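Local coordinates for secreted protein (Kutzneria albida DSM 43870, PDB 5M6Q) that probably catalyses transfer of the gamma-glutamyl group of protein glutamines to amines, acting as a microbial transglutaminase that can cross-link proteins, at residues A[104-109]-A[152-157]. Sequence-based numbering, arbitrary orientation.
Sequences KRLKNV and RETDQV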
ATOM      1  N   LYS A 104     -12.038  15.634   5.195  1.00 26.68           N
ATOM      2  CA  LYS A 104     -12.924  16.444   4.356  1.00 26.91           C
ATOM      3  C   LYS A 104     -12.167  17.257   3.314  1.00 31.91           C
ATOM      4  O   LYS A 104     -12.748  17.677   2.324  1.00 34.51           O
ATOM      5  CB  LYS A 104     -13.786  17.380   5.215  1.00 31.48           C
ATOM      6  CG  LYS A 104     -13.042  18.530   5.854  1.00 28.23           C
ATOM      7  CD  LYS A 104     -13.971  19.353   6.748  1.00 33.08           C
ATOM      8  CE  LYS A 104     -13.265  20.584   7.281  1.00 35.19           C
ATOM      9  NZ  LYS A 104     -14.138  21.409   8.176  1.00 49.74           N
ATOM     10  N   ARG A 105     -10.869  17.472   3.516  1.00 27.77           N
ATOM     11  CA  ARG A 105     -10.096  18.214   2.528  1.00 31.34           C
ATOM     12  C   ARG A 105      -9.512  17.325   1.443  1.00 27.70           C
ATOM     13  O   ARG A 105      -8.883  17.819   0.525  1.00 30.02           O
ATOM     14  CB  ARG A 105      -8.964  18.977   3.196  1.00 29.28           C
ATOM     15  CG  ARG A 105      -9.409  19.837   4.350  1.00 37.53           C
ATOM     16  CD  ARG A 105      -8.391  19.773   5.441  1.00 40.59           C
ATOM     17  NE  ARG A 105      -7.294  20.710   5.265  1.00 48.63           N
ATOM     18  CZ  ARG A 105      -6.068  20.491   5.733  1.00 56.13           C
ATOM     19  NH1 ARG A 105      -5.118  21.402   5.565  1.00 45.52           N
ATOM     20  NH2 ARG A 105      -5.785  19.353   6.367  1.00 45.19           N
ATOM     21  N   LEU A 106      -9.707  16.019   1.554  1.00 25.24           N
ATOM     22  CA  LEU A 106      -9.061  15.068   0.648  1.00 25.57           C
ATOM     23  C   LEU A 106      -9.907  14.683  -0.561  1.00 27.84           C
ATOM     24  O   LEU A 106     -11.124  14.790  -0.524  1.00 26.44           O
ATOM     25  CB  LEU A 106      -8.703  13.798   1.406  1.00 28.47           C
ATOM     26  CG  LEU A 106      -7.741  13.991   2.577  1.00 30.58           C
ATOM     27  CD1 LEU A 106      -7.432  12.652   3.207  1.00 32.24           C
ATOM     28  CD2 LEU A 106      -6.489  14.665   2.085  1.00 25.76           C
ATOM     29  N   LYS A 107      -9.256  14.198  -1.617  1.00 23.58           N
ATOM     30  CA  LYS A 107      -9.970  13.616  -2.744  1.00 26.47           C
ATOM     31  C   LYS A 107     -10.070  12.104  -2.582  1.00 29.27           C
ATOM     32  O   LYS A 107      -9.181  11.491  -1.988  1.00 26.64           O
ATOM     33  CB  LYS A 107      -9.275  13.982  -4.053  1.00 27.83           C
ATOM     34  CG  LYS A 107      -9.157  15.499  -4.212  1.00 33.47           C
ATOM     35  CD  LYS A 107      -9.021  15.918  -5.666  1.00 42.90           C
ATOM     36  CE  LYS A 107      -9.613  17.321  -5.916  1.00 42.45           C
ATOM     37  NZ  LYS A 107      -8.943  18.366  -5.094  1.00 46.17           N
ATOM     38  N   ASN A 108     -11.174  11.525  -3.060  1.00 23.02           N
ATOM     39  CA  ASN A 108     -11.335  10.065  -3.219  1.00 24.52           C
ATOM     40  C   ASN A 108     -11.603   9.281  -1.949  1.00 21.63           C
ATOM     41  O   ASN A 108     -11.513   8.062  -1.963  1.00 23.69           O
ATOM     42  CB  ASN A 108     -10.100   9.450  -3.884  1.00 22.93           C
ATOM     43  CG  ASN A 108      -9.645  10.230  -5.090  1.00 32.93           C
ATOM     44  OD1 ASN A 108     -10.456  10.615  -5.924  1.00 29.20           O
ATOM     45  ND2 ASN A 108      -8.335  10.483  -5.183  1.00 30.42           N
ATOM     46  N   VAL A 109     -11.926   9.958  -0.855  1.00 22.20           N
ATOM     47  CA  VAL A 109     -12.146   9.269   0.411  1.00 26.96           C
ATOM     48  C   VAL A 109     -13.417   8.430   0.360  1.00 24.20           C
ATOM     49  O   VAL A 109     -13.457   7.314   0.872  1.00 23.11           O
ATOM     50  CB  VAL A 109     -12.202  10.268   1.580  1.00 27.76           C
ATOM     51  CG1 VAL A 109     -12.402   9.521   2.892  1.00 25.41           C
ATOM     52  CG2 VAL A 109     -10.921  11.107   1.607  1.00 25.55           C
ATOM     53  N   ARG A 152       0.544  20.950  -1.364  1.00 29.12           N
ATOM     54  CA  ARG A 152       1.242  21.701  -0.318  1.00 34.04           C
ATOM     55  C   ARG A 152       0.453  21.786   0.984  1.00 34.83           C
ATOM     56  O   ARG A 152       1.021  22.080   2.033  1.00 37.92           O
ATOM     57  CB  ARG A 152       1.560  23.126  -0.786  1.00 36.28           C
ATOM     58  CG  ARG A 152       2.639  23.239  -1.845  1.00 39.90           C
ATOM     59  CD  ARG A 152       2.789  24.689  -2.329  1.00 45.41           C
ATOM     60  NE  ARG A 152       2.006  24.938  -3.543  1.00 53.83           N
ATOM     61  CZ  ARG A 152       0.975  25.776  -3.635  1.00 48.30           C
ATOM     62  NH1 ARG A 152       0.585  26.498  -2.590  1.00 40.31           N
ATOM     63  NH2 ARG A 152       0.340  25.899  -4.791  1.00 47.46           N
ATOM     64  N   GLU A 153      -0.853  21.549   0.935  1.00 28.17           N
ATOM     65  CA  GLU A 153      -1.648  21.641   2.156  1.00 28.12           C
ATOM     66  C   GLU A 153      -1.997  20.264   2.743  1.00 29.74           C
ATOM     67  O   GLU A 153      -1.897  20.049   3.940  1.00 28.85           O
ATOM     68  CB  GLU A 153      -2.928  22.443   1.896  1.00 31.88           C
ATOM     69  CG  GLU A 153      -3.585  22.982   3.157  1.00 44.68           C
ATOM     70  CD  GLU A 153      -5.122  22.963   3.098  1.00 55.25           C
ATOM     71  OE1 GLU A 153      -5.685  22.444   2.106  1.00 57.19           O
ATOM     72  OE2 GLU A 153      -5.771  23.456   4.053  1.00 56.67           O
ATOM     73  N   THR A 154      -2.396  19.325   1.899  1.00 25.21           N
ATOM     74  CA  THR A 154      -2.886  18.054   2.406  1.00 29.81           C
ATOM     75  C   THR A 154      -1.888  16.923   2.223  1.00 27.05           C
ATOM     76  O   THR A 154      -2.125  15.822   2.719  1.00 24.93           O
ATOM     77  CB  THR A 154      -4.186  17.641   1.722  1.00 25.00           C
ATOM     78  OG1 THR A 154      -3.925  17.379   0.336  1.00 26.32           O
ATOM     79  CG2 THR A 154      -5.221  18.735   1.862  1.00 25.08           C
ATOM     80  N   ASP A 155      -0.805  17.196   1.495  1.00 23.61           N
ATOM     81  CA  ASP A 155       0.210  16.195   1.196  1.00 22.41           C
ATOM     82  C   ASP A 155      -0.332  15.090   0.263  1.00 27.97           C
ATOM     83  O   ASP A 155       0.321  14.064   0.061  1.00 23.80           O
ATOM     84  CB  ASP A 155       0.737  15.593   2.510  1.00 27.40           C
ATOM     85  CG  ASP A 155       2.106  14.950   2.368  1.00 33.33           C
ATOM     86  OD1 ASP A 155       2.947  15.464   1.588  1.00 33.35           O
ATOM     87  OD2 ASP A 155       2.345  13.940   3.069  1.00 36.02           O
ATOM     88  N   GLN A 156      -1.512  15.288  -0.326  1.00 24.16           N
ATOM     89  CA  GLN A 156      -2.073  14.233  -1.174  1.00 22.87           C
ATOM     90  C   GLN A 156      -1.470  14.254  -2.572  1.00 21.22           C
ATOM     91  O   GLN A 156      -1.257  15.305  -3.159  1.00 22.74           O
ATOM     92  CB  GLN A 156      -3.608  14.328  -1.274  1.00 19.32           C
ATOM     93  CG  GLN A 156      -4.244  13.166  -2.064  1.00 18.50           C
ATOM     94  CD  GLN A 156      -5.761  13.081  -1.860  1.00 24.13           C
ATOM     95  OE1 GLN A 156      -6.382  14.039  -1.414  1.00 25.21           O
ATOM     96  NE2 GLN A 156      -6.350  11.932  -2.179  1.00 23.66           N
ATOM     97  N   VAL A 157      -1.190  13.070  -3.100  1.00 22.77           N
ATOM     98  CA  VAL A 157      -0.621  12.973  -4.426  1.00 23.46           C
ATOM     99  C   VAL A 157      -1.708  12.509  -5.376  1.00 25.91           C
ATOM    100  O   VAL A 157      -2.377  11.510  -5.121  1.00 23.47           O
ATOM    101  CB  VAL A 157       0.587  12.025  -4.448  1.00 23.91           C
ATOM    102  CG1 VAL A 157       0.991  11.718  -5.884  1.00 20.93           C
ATOM    103  CG2 VAL A 157       1.733  12.630  -3.673  1.00 24.14           C
TER
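Gln156 bonds to the backbone of Lys107 through both ends of its carboxamide. OE1 accepts from Lys107 N at 2.9 Å, and this N-H lies in the plane of the side-chain carbonyl, on a lone pair. NE2 gives a hydrogen to Lys107 O, also at 2.9 Å. That bond is nearly straight, 174° at the hydrogen, and the oxygen lies close to the amide plane. The side-chain amide thus pairs edge-on with the N-H and C=O of one residue, much as a backbone amide would, and the two bonds fix its rotation. CG of Gln156 is anti to its backbone N (chi1 -175°), and the chain beyond it is extended, which carries the amide across to 104-109. NE2 has a second, weak bond to Asn64 O, which also accepts from Asn108 ND2.

The contact joins two loops near the protein surface. Residues 104-109 lead into helix 109-112. The segment 152-157 lies in the long connection between helix 141-146 and strand 174-179. Within that connection Thr154 forms an ST turn: OG1 accepts from Gln156 N at 3.3 Å.

The nonpolar part centres on Leu106. Its CD2 lies 3.8 Å from Thr154 CB and also touches Gln156 OE1. The side chains of Leu106 and Thr154 pass each other in opposite directions. Phe67 and Val76 also pack on Leu106. Thr154 CG2 reaches Arg105 CB at 4.0 Å and lies over one face of the guanidinium.

At the exposed end, Arg105 and Glu153 form a salt bridge. Arg105 NH1 donates to Glu153 OE2 at 2.6 Å; NE makes a weak, long bond to the same oxygen. OE2 lies at the edge of the guanidinium, in its plane. The two flat groups are nearly perpendicular (88°), and NH1 approaches OE2 from above the carboxylate plane.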